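Local coordinates for ULam111 (Flavobacterium sp., PDB 5WUT), which probably hydrolyses the beta-1,3-glucosidic bonds of laminarin, as a laminarinase of glycoside hydrolase family 16, at residues I58-S69 and F202-G210; L91-P99 and F212-F222. One frame throughout, in Å; residues are numbered along the deposited sequence.

Following the chain from the N terminus, the hairpin 58-69 comes first, then the loop 91-99 that enters strand 97-105, and much later strand 200-208, which runs on through helix 210-213 into the loop 212-222. Contact 1 brings 58-69 and 202-210 together and closes a loop of 132 residues; contact 2 joins 91-99 to 212-222 and closes one of 112. Because their segments alternate along the chain, the two loops cross and do not nest. Strand 200-208 lies next to strand 97-105, and the two contacts meet where Met206 SD packs on Ile97 and Pro92, Gly209 N bonds Gly96 O, and Tyr67 OH reaches Asp219.

Contact 1: residues I58-S69 and F202-G210; sequences ITAKKEGTQYTS and FIINMAIGG
Ser69, Met206 and Ile208 lie where the hairpin 55-63/66-80 of the beta-jelly-roll meets strand 200-208. Strand 66-69 runs antiparallel to 202-208, whereas 58-63 points nearly the same way as 202-208, its axis 8.0 Å off. The hairpin itself turns through a type II' turn from Glu63 to Gln66.

Apolar packing makes up most of the contact. Met206 extends from its backbone and then bends at its last torsion (chi3 44°), which turns CE back onto strand 58-63. There CE sits 3.7 Å from Ile58 CG2 and equally near Ala60 CB, pressed also against the backbone between these residues. Further along, Ile208 CD1 spans the two hairpin strands, 3.9 Å from Ala60 CB and 3.8 Å from Tyr67 CB, its side chain crossing that of Tyr67 at about a right angle. At the other end, Ile58 CD1 reaches Ile204 CG2 at 3.7 Å. Beyond the pair, Ile97 of strand 97-105 also packs on Ala60.

The polar part is a single side-chain bond. With OG swung opposite its own backbone N (chi1 -167°), Ser69 reaches across to the buried Met206 carbonyl. An alanine here would remove this donor and would probably leave Met206 O without that partner in a buried setting. Tyr67 sends its hydroxyl elsewhere, to Asp219. Ser69 OG donates to Met206 O over 2.7 Å, lying in the carbonyl plane on a lone pair, with a C=O...donor angle of 131°.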
loop_
_atom_site.group_PDB
_atom_site.type_symbol
_atom_site.label_atom_id
_atom_site.label_comp_id
_atom_site.label_asym_id
_atom_site.label_seq_id
_atom_site.Cartn_x
_atom_site.Cartn_y
_atom_site.Cartn_z
ATOM N N ILE A 58 -19.462 -7.365 -14.499
ATOM C CA ILE A 58 -19.893 -6.409 -15.505
ATOM C C ILE A 58 -19.024 -6.578 -16.731
ATOM O O ILE A 58 -17.795 -6.577 -16.623
ATOM C CB ILE A 58 -19.787 -4.970 -14.992
ATOM C CG1 ILE A 58 -20.734 -4.767 -13.799
ATOM C CG2 ILE A 58 -20.059 -3.966 -16.128
ATOM C CD1 ILE A 58 -20.529 -3.464 -13.068
ATOM N N THR A 59 -19.645 -6.732 -17.900
ATOM C CA THR A 59 -18.869 -6.886 -19.126
ATOM C C THR A 59 -19.054 -5.701 -20.070
ATOM O O THR A 59 -20.185 -5.319 -20.401
ATOM C CB THR A 59 -19.244 -8.183 -19.871
ATOM O OG1 THR A 59 -18.946 -9.311 -19.038
ATOM C CG2 THR A 59 -18.442 -8.308 -21.159
ATOM N N ALA A 60 -17.928 -5.107 -20.457
ATOM C CA ALA A 60 -17.901 -4.049 -21.458
ATOM C C ALA A 60 -17.794 -4.705 -22.829
ATOM O O ALA A 60 -16.935 -5.554 -23.034
ATOM C CB ALA A 60 -16.724 -3.105 -21.209
ATOM N N LYS A 61 -18.705 -4.341 -23.731
ATOM C CA LYS A 61 -18.781 -4.974 -25.045
ATOM C C LYS A 61 -18.783 -3.942 -26.156
ATOM O O LYS A 61 -19.229 -2.814 -25.974
ATOM C CB LYS A 61 -20.048 -5.827 -25.173
ATOM C CG LYS A 61 -20.238 -6.896 -24.106
ATOM C CD LYS A 61 -21.546 -7.657 -24.361
ATOM C CE LYS A 61 -22.233 -8.103 -23.067
ATOM N NZ LYS A 61 -23.653 -8.546 -23.298
ATOM N N LYS A 62 -18.309 -4.361 -27.325
ATOM C CA LYS A 62 -18.467 -3.569 -28.527
ATOM C C LYS A 62 -19.190 -4.411 -29.581
ATOM O O LYS A 62 -18.773 -5.521 -29.891
ATOM C CB LYS A 62 -17.114 -3.093 -29.041
ATOM C CG LYS A 62 -17.219 -2.190 -30.267
ATOM C CD LYS A 62 -15.855 -2.009 -30.924
ATOM C CE LYS A 62 -15.945 -1.145 -32.173
ATOM N NZ LYS A 62 -16.297 -1.972 -33.364
ATOM N N GLU A 63 -20.294 -3.877 -30.089
ATOM C CA GLU A 63 -21.113 -4.551 -31.092
ATOM C C GLU A 63 -21.374 -3.546 -32.211
ATOM O O GLU A 63 -22.104 -2.564 -32.042
ATOM C CB GLU A 63 -22.403 -5.075 -30.447
ATOM C CG GLU A 63 -22.141 -6.276 -29.514
ATOM C CD GLU A 63 -23.064 -6.351 -28.288
ATOM O OE1 GLU A 63 -23.376 -5.300 -27.679
ATOM O OE2 GLU A 63 -23.473 -7.473 -27.924
ATOM N N GLY A 64 -20.742 -3.761 -33.360
ATOM C CA GLY A 64 -20.764 -2.742 -34.388
ATOM C C GLY A 64 -20.000 -1.538 -33.885
ATOM O O GLY A 64 -18.860 -1.669 -33.421
ATOM N N THR A 65 -20.619 -0.366 -33.935
ATOM C CA THR A 65 -20.024 0.803 -33.305
ATOM C C THR A 65 -20.703 1.158 -31.987
ATOM O O THR A 65 -20.478 2.234 -31.443
ATOM C CB THR A 65 -20.064 2.039 -34.205
ATOM O OG1 THR A 65 -21.411 2.290 -34.631
ATOM C CG2 THR A 65 -19.150 1.853 -35.413
ATOM N N GLN A 66 -21.548 0.260 -31.491
ATOM C CA GLN A 66 -22.192 0.462 -30.197
ATOM C C GLN A 66 -21.388 -0.180 -29.060
ATOM O O GLN A 66 -21.012 -1.351 -29.119
ATOM C CB GLN A 66 -23.629 -0.087 -30.212
ATOM C CG GLN A 66 -24.267 -0.151 -28.802
ATOM C CD GLN A 66 -25.791 -0.146 -28.822
ATOM O OE1 GLN A 66 -26.440 -1.050 -28.288
ATOM N NE2 GLN A 66 -26.362 0.899 -29.378
ATOM N N TYR A 67 -21.092 0.625 -28.045
ATOM C CA TYR A 67 -20.452 0.150 -26.829
ATOM C C TYR A 67 -21.481 0.049 -25.720
ATOM O O TYR A 67 -22.306 0.944 -25.585
ATOM C CB TYR A 67 -19.340 1.104 -26.407
ATOM C CG TYR A 67 -18.208 1.230 -27.395
ATOM C CD1 TYR A 67 -18.260 2.168 -28.418
ATOM C CD2 TYR A 67 -17.079 0.417 -27.296
ATOM C CE1 TYR A 67 -17.229 2.290 -29.321
ATOM C CE2 TYR A 67 -16.023 0.538 -28.201
ATOM C CZ TYR A 67 -16.113 1.480 -29.212
ATOM O OH TYR A 67 -15.076 1.619 -30.107
ATOM N N THR A 68 -21.404 -1.006 -24.910
ATOM C CA THR A 68 -22.340 -1.183 -23.800
ATOM C C THR A 68 -21.650 -1.636 -22.513
ATOM O O THR A 68 -20.616 -2.298 -22.541
ATOM C CB THR A 68 -23.452 -2.200 -24.142
ATOM O OG1 THR A 68 -22.867 -3.404 -24.654
ATOM C CG2 THR A 68 -24.433 -1.608 -25.185
ATOM N N SER A 69 -22.260 -1.286 -21.391
ATOM C CA SER A 69 -21.702 -1.642 -20.095
ATOM C C SER A 69 -22.799 -1.506 -19.050
ATOM O O SER A 69 -23.978 -1.412 -19.408
ATOM C CB SER A 69 -20.488 -0.761 -19.773
ATOM O OG SER A 69 -19.753 -1.286 -18.661
ATOM N N PHE A 202 -23.785 4.273 -3.050
ATOM C CA PHE A 202 -22.751 3.602 -3.845
ATOM C C PHE A 202 -23.034 3.649 -5.322
ATOM O O PHE A 202 -24.187 3.645 -5.713
ATOM C CB PHE A 202 -22.618 2.138 -3.433
ATOM C CG PHE A 202 -22.183 1.953 -2.021
ATOM C CD1 PHE A 202 -20.893 2.288 -1.647
ATOM C CD2 PHE A 202 -23.044 1.431 -1.068
ATOM C CE1 PHE A 202 -20.474 2.115 -0.333
ATOM C CE2 PHE A 202 -22.632 1.257 0.251
ATOM C CZ PHE A 202 -21.342 1.595 0.616
ATOM N N ILE A 203 -21.975 3.682 -6.121
ATOM C CA ILE A 203 -22.076 3.485 -7.572
ATOM C C ILE A 203 -21.007 2.488 -7.988
ATOM O O ILE A 203 -19.862 2.584 -7.534
ATOM C CB ILE A 203 -21.882 4.798 -8.367
ATOM C CG1 ILE A 203 -22.825 5.904 -7.868
ATOM C CG2 ILE A 203 -22.078 4.540 -9.869
ATOM C CD1 ILE A 203 -22.190 6.788 -6.763
ATOM N N ILE A 204 -21.382 1.513 -8.816
ATOM C CA ILE A 204 -20.418 0.647 -9.505
ATOM C C ILE A 204 -20.640 0.825 -10.995
ATOM O O ILE A 204 -21.775 0.728 -11.467
ATOM C CB ILE A 204 -20.584 -0.836 -9.127
ATOM C CG1 ILE A 204 -20.364 -1.034 -7.636
ATOM C CG2 ILE A 204 -19.603 -1.709 -9.907
ATOM C CD1 ILE A 204 -20.678 -2.470 -7.154
ATOM N N ASN A 205 -19.587 1.089 -11.757
ATOM C CA ASN A 205 -19.794 1.205 -13.199
ATOM C C ASN A 205 -18.524 0.900 -13.963
ATOM O O ASN A 205 -17.438 0.822 -13.395
ATOM C CB ASN A 205 -20.300 2.606 -13.579
ATOM C CG ASN A 205 -19.211 3.648 -13.543
ATOM O OD1 ASN A 205 -18.874 4.165 -12.474
ATOM N ND2 ASN A 205 -18.628 3.953 -14.709
ATOM N N MET A 206 -18.659 0.729 -15.270
ATOM C CA MET A 206 -17.472 0.645 -16.111
ATOM C C MET A 206 -17.708 1.460 -17.374
ATOM O O MET A 206 -18.555 1.118 -18.213
ATOM C CB MET A 206 -17.113 -0.809 -16.429
ATOM C CG MET A 206 -15.974 -0.936 -17.447
ATOM S SD MET A 206 -15.189 -2.559 -17.570
ATOM C CE MET A 206 -16.613 -3.648 -17.560
ATOM N N ALA A 207 -17.011 2.584 -17.471
ATOM C CA ALA A 207 -17.117 3.455 -18.635
ATOM C C ALA A 207 -16.080 3.108 -19.724
ATOM O O ALA A 207 -15.113 2.381 -19.493
ATOM C CB ALA A 207 -16.979 4.902 -18.216
ATOM N N ILE A 208 -16.326 3.614 -20.929
ATOM C CA ILE A 208 -15.471 3.376 -22.079
ATOM C C ILE A 208 -15.133 4.695 -22.755
ATOM O O ILE A 208 -16.034 5.442 -23.136
ATOM C CB ILE A 208 -16.157 2.453 -23.105
ATOM C CG1 ILE A 208 -16.395 1.081 -22.475
ATOM C CG2 ILE A 208 -15.314 2.370 -24.398
ATOM C CD1 ILE A 208 -17.369 0.200 -23.259
ATOM N N GLY A 209 -13.842 5.001 -22.853
ATOM C CA GLY A 209 -13.399 6.216 -23.524
ATOM C C GLY A 209 -13.786 7.483 -22.799
ATOM O O GLY A 209 -13.927 7.476 -21.585
ATOM N N GLY A 210 -13.954 8.578 -23.541
ATOM C CA GLY A 210 -14.323 9.824 -22.904
ATOM C C GLY A 210 -13.181 10.675 -22.380
ATOM O O GLY A 210 -11.999 10.350 -22.551
#

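Contact 2: residues L91-P99 and F212-F222; sequences LPVGKGIWP and FGGPEVDDAIF
Lys95 and Gly96 run beside Val217 and Asp218 so closely that the CA atoms of Gly96 and Val217 are 4.2 Å apart, and Asp218 N donates to Lys95 O at 3.0 Å. Glycine suits these positions: a CB on Gly96 would run into Val217 CG2, and one on Gly94 into Ile221 CG2. Gly96 CA also makes a CA-H...O contact with Gly213 O.

Two waters bridge the loops. One accepts from Lys95 N and donates to Asp218 OD2; the other accepts from Gly96 N and donates to both Ile97 O and Gly213 O. Asp218 further forms an Asx turn, its OD1 taking the N-H of Ala220 from above the carboxylate plane.

The segment 91-99 makes a type II turn from Gly94 to Ile97 and leads into strand 97-105 of the beta-jelly-roll of family 16, while 212-222 leaves the short helix 210-213 that follows strand 200-208. Where strand and helix meet, Phe212 turns its edge toward the face of Trp98 in a tilted edge-to-face pair, the centroid of the Phe212 ring 4.7 Å from that of the Trp98 six-membered ring and the planes at 50°. Its CD1 hangs 3.5 Å above the indole plane, offset toward the rim. Trp98 NE1 bonds Glu123 outside the pair.

At the other end of the contact, Ile221 holds CG1 between its backbone N and carbonyl carbon (chi1 74°), and CD1 thereby comes 3.6 Å from Lys95 O, while CG2 lies over Gly94 CA. Ile97 CD1 meets Phe222 CE1 at 4.0 Å, and Ile221 CG1 covers one face of that ring over its centre. Lys95 lies alongside Glu216, pointing the same way, with NZ 3.9 Å from Glu216 CB.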
loop_
_atom_site.group_PDB
_atom_site.type_symbol
_atom_site.label_atom_id
_atom_site.label_comp_id
_atom_site.label_asym_id
_atom_site.label_seq_id
_atom_site.Cartn_x
_atom_site.Cartn_y
_atom_site.Cartn_z
ATOM N N LEU A 91 -9.955 -6.125 -11.783
ATOM C CA LEU A 91 -10.056 -5.090 -12.813
ATOM C C LEU A 91 -10.171 -5.630 -14.231
ATOM O O LEU A 91 -9.615 -6.693 -14.526
ATOM C CB LEU A 91 -8.829 -4.183 -12.755
ATOM C CG LEU A 91 -8.631 -3.387 -11.472
ATOM C CD1 LEU A 91 -7.246 -2.729 -11.471
ATOM C CD2 LEU A 91 -9.740 -2.349 -11.346
ATOM N N PRO A 92 -10.875 -4.886 -15.100
ATOM C CA PRO A 92 -10.734 -5.073 -16.548
ATOM C C PRO A 92 -9.410 -4.462 -16.966
ATOM O O PRO A 92 -8.849 -3.667 -16.205
ATOM C CB PRO A 92 -11.902 -4.281 -17.126
ATOM C CG PRO A 92 -12.005 -3.113 -16.173
ATOM C CD PRO A 92 -11.691 -3.700 -14.792
ATOM N N VAL A 93 -8.915 -4.785 -18.157
ATOM C CA VAL A 93 -7.640 -4.229 -18.581
ATOM C C VAL A 93 -7.719 -3.739 -20.013
ATOM O O VAL A 93 -8.502 -4.251 -20.811
ATOM C CB VAL A 93 -6.506 -5.265 -18.460
ATOM C CG1 VAL A 93 -6.305 -5.660 -17.007
ATOM C CG2 VAL A 93 -6.824 -6.493 -19.267
ATOM N N GLY A 94 -6.925 -2.724 -20.327
ATOM C CA GLY A 94 -6.795 -2.278 -21.705
ATOM C C GLY A 94 -7.077 -0.806 -21.898
ATOM O O GLY A 94 -7.783 -0.170 -21.108
ATOM N N LYS A 95 -6.520 -0.248 -22.968
ATOM C CA LYS A 95 -6.648 1.179 -23.208
ATOM C C LYS A 95 -8.086 1.589 -23.520
ATOM O O LYS A 95 -8.689 1.094 -24.475
ATOM C CB LYS A 95 -5.727 1.609 -24.353
ATOM C CG LYS A 95 -5.769 3.101 -24.626
ATOM C CD LYS A 95 -4.835 3.487 -25.776
ATOM C CE LYS A 95 -5.298 2.890 -27.080
ATOM N NZ LYS A 95 -4.672 3.567 -28.260
ATOM N N GLY A 96 -8.624 2.492 -22.705
ATOM C CA GLY A 96 -9.961 3.020 -22.913
ATOM C C GLY A 96 -10.958 2.611 -21.841
ATOM O O GLY A 96 -11.990 3.246 -21.694
ATOM N N ILE A 97 -10.644 1.567 -21.080
ATOM C CA ILE A 97 -11.563 1.084 -20.059
ATOM C C ILE A 97 -11.434 1.906 -18.763
ATOM O O ILE A 97 -10.344 2.366 -18.411
ATOM C CB ILE A 97 -11.324 -0.442 -19.789
ATOM C CG1 ILE A 97 -12.638 -1.126 -19.456
ATOM C CG2 ILE A 97 -10.233 -0.693 -18.767
ATOM C CD1 ILE A 97 -13.596 -1.126 -20.619
ATOM N N TRP A 98 -12.555 2.137 -18.089
ATOM C CA TRP A 98 -12.559 2.898 -16.838
ATOM C C TRP A 98 -13.582 2.351 -15.836
ATOM O O TRP A 98 -14.726 2.846 -15.751
ATOM C CB TRP A 98 -12.826 4.389 -17.106
ATOM C CG TRP A 98 -12.903 5.227 -15.836
ATOM C CD1 TRP A 98 -12.438 4.886 -14.588
ATOM C CD2 TRP A 98 -13.489 6.524 -15.701
ATOM N NE1 TRP A 98 -12.712 5.893 -13.689
ATOM C CE2 TRP A 98 -13.347 6.914 -14.351
ATOM C CE3 TRP A 98 -14.122 7.390 -16.586
ATOM C CZ2 TRP A 98 -13.827 8.135 -13.867
ATOM C CZ3 TRP A 98 -14.589 8.610 -16.110
ATOM C CH2 TRP A 98 -14.439 8.970 -14.762
ATOM N N PRO A 99 -13.163 1.333 -15.074
ATOM C CA PRO A 99 -13.968 0.795 -13.981
ATOM C C PRO A 99 -13.922 1.696 -12.756
ATOM O O PRO A 99 -12.903 2.354 -12.500
ATOM C CB PRO A 99 -13.300 -0.543 -13.696
ATOM C CG PRO A 99 -11.855 -0.275 -13.964
ATOM C CD PRO A 99 -11.898 0.592 -15.219
ATOM N N PHE A 212 -12.015 11.256 -19.463
ATOM C CA PHE A 212 -11.105 10.746 -18.446
ATOM C C PHE A 212 -10.552 9.365 -18.791
ATOM O O PHE A 212 -9.350 9.113 -18.671
ATOM C CB PHE A 212 -11.793 10.735 -17.077
ATOM C CG PHE A 212 -10.851 10.473 -15.937
ATOM C CD1 PHE A 212 -10.772 9.216 -15.352
ATOM C CD2 PHE A 212 -10.027 11.483 -15.463
ATOM C CE1 PHE A 212 -9.892 8.974 -14.306
ATOM C CE2 PHE A 212 -9.142 11.248 -14.416
ATOM C CZ PHE A 212 -9.075 9.991 -13.839
ATOM N N GLY A 213 -11.423 8.461 -19.221
ATOM C CA GLY A 213 -10.988 7.118 -19.544
ATOM C C GLY A 213 -10.286 7.025 -20.879
ATOM O O GLY A 213 -9.516 6.097 -21.122
ATOM N N GLY A 214 -10.535 8.002 -21.743
ATOM C CA GLY A 214 -9.925 7.995 -23.058
ATOM C C GLY A 214 -9.116 9.247 -23.324
ATOM O O GLY A 214 -8.382 9.712 -22.453
ATOM N N PRO A 215 -9.299 9.841 -24.513
ATOM C CA PRO A 215 -10.368 9.484 -25.462
ATOM C C PRO A 215 -10.091 8.260 -26.332
ATOM O O PRO A 215 -11.033 7.711 -26.912
ATOM C CB PRO A 215 -10.458 10.725 -26.351
ATOM C CG PRO A 215 -9.070 11.283 -26.331
ATOM C CD PRO A 215 -8.587 11.067 -24.912
ATOM N N GLU A 216 -8.836 7.832 -26.420
ATOM C CA GLU A 216 -8.494 6.677 -27.238
ATOM C C GLU A 216 -8.983 5.372 -26.641
ATOM O O GLU A 216 -8.854 5.147 -25.438
ATOM C CB GLU A 216 -6.983 6.598 -27.453
ATOM C CG GLU A 216 -6.441 7.748 -28.278
ATOM C CD GLU A 216 -7.219 7.966 -29.565
ATOM O OE1 GLU A 216 -7.493 6.977 -30.287
ATOM O OE2 GLU A 216 -7.568 9.131 -29.848
ATOM N N VAL A 217 -9.553 4.528 -27.498
ATOM C CA VAL A 217 -10.024 3.210 -27.094
ATOM C C VAL A 217 -9.452 2.156 -28.029
ATOM O O VAL A 217 -9.609 2.241 -29.254
ATOM C CB VAL A 217 -11.566 3.109 -27.095
ATOM C CG1 VAL A 217 -12.010 1.693 -26.747
ATOM C CG2 VAL A 217 -12.171 4.080 -26.106
ATOM N N ASP A 218 -8.786 1.169 -27.448
ATOM C CA ASP A 218 -8.293 0.004 -28.174
ATOM C C ASP A 218 -9.415 -1.022 -28.326
ATOM O O ASP A 218 -9.714 -1.778 -27.401
ATOM C CB ASP A 218 -7.091 -0.588 -27.436
ATOM C CG ASP A 218 -6.562 -1.867 -28.071
ATOM O OD1 ASP A 218 -7.027 -2.246 -29.170
ATOM O OD2 ASP A 218 -5.642 -2.480 -27.472
ATOM N N ASP A 219 -10.038 -1.062 -29.499
ATOM C CA ASP A 219 -11.221 -1.901 -29.672
ATOM C C ASP A 219 -10.917 -3.400 -29.611
ATOM O O ASP A 219 -11.828 -4.215 -29.478
ATOM C CB ASP A 219 -11.917 -1.561 -30.994
ATOM C CG ASP A 219 -12.623 -0.217 -30.953
ATOM O OD1 ASP A 219 -13.100 0.185 -29.869
ATOM O OD2 ASP A 219 -12.691 0.457 -32.008
ATOM N N ALA A 220 -9.645 -3.773 -29.686
ATOM C CA ALA A 220 -9.275 -5.180 -29.597
ATOM C C ALA A 220 -9.472 -5.734 -28.181
ATOM O O ALA A 220 -9.492 -6.952 -27.991
ATOM C CB ALA A 220 -7.834 -5.377 -30.025
ATOM N N ILE A 221 -9.611 -4.853 -27.193
ATOM C CA ILE A 221 -9.685 -5.324 -25.806
ATOM C C ILE A 221 -11.026 -5.969 -25.452
ATOM O O ILE A 221 -11.118 -6.718 -24.486
ATOM C CB ILE A 221 -9.407 -4.180 -24.769
ATOM C CG1 ILE A 221 -10.581 -3.197 -24.646
ATOM C CG2 ILE A 221 -8.100 -3.466 -25.080
ATOM C CD1 ILE A 221 -10.313 -2.044 -23.652
ATOM N N PHE A 222 -12.067 -5.672 -26.218
ATOM C CA PHE A 222 -13.412 -6.103 -25.855
ATOM C C PHE A 222 -13.658 -7.554 -26.234
ATOM O O PHE A 222 -13.206 -8.004 -27.286
ATOM C CB PHE A 222 -14.448 -5.190 -26.506
ATOM C CG PHE A 222 -14.327 -3.770 -26.079
ATOM C CD1 PHE A 222 -14.727 -3.400 -24.797
ATOM C CD2 PHE A 222 -13.767 -2.816 -26.909
ATOM C CE1 PHE A 222 -14.607 -2.085 -24.365
ATOM C CE2 PHE A 222 -13.641 -1.500 -26.488
ATOM C CZ PHE A 222 -14.054 -1.137 -25.207
HETATM O O HOH W 1 -4.890 -1.791 -24.873
HETATM O O HOH W 2 -8.455 3.758 -20.090
#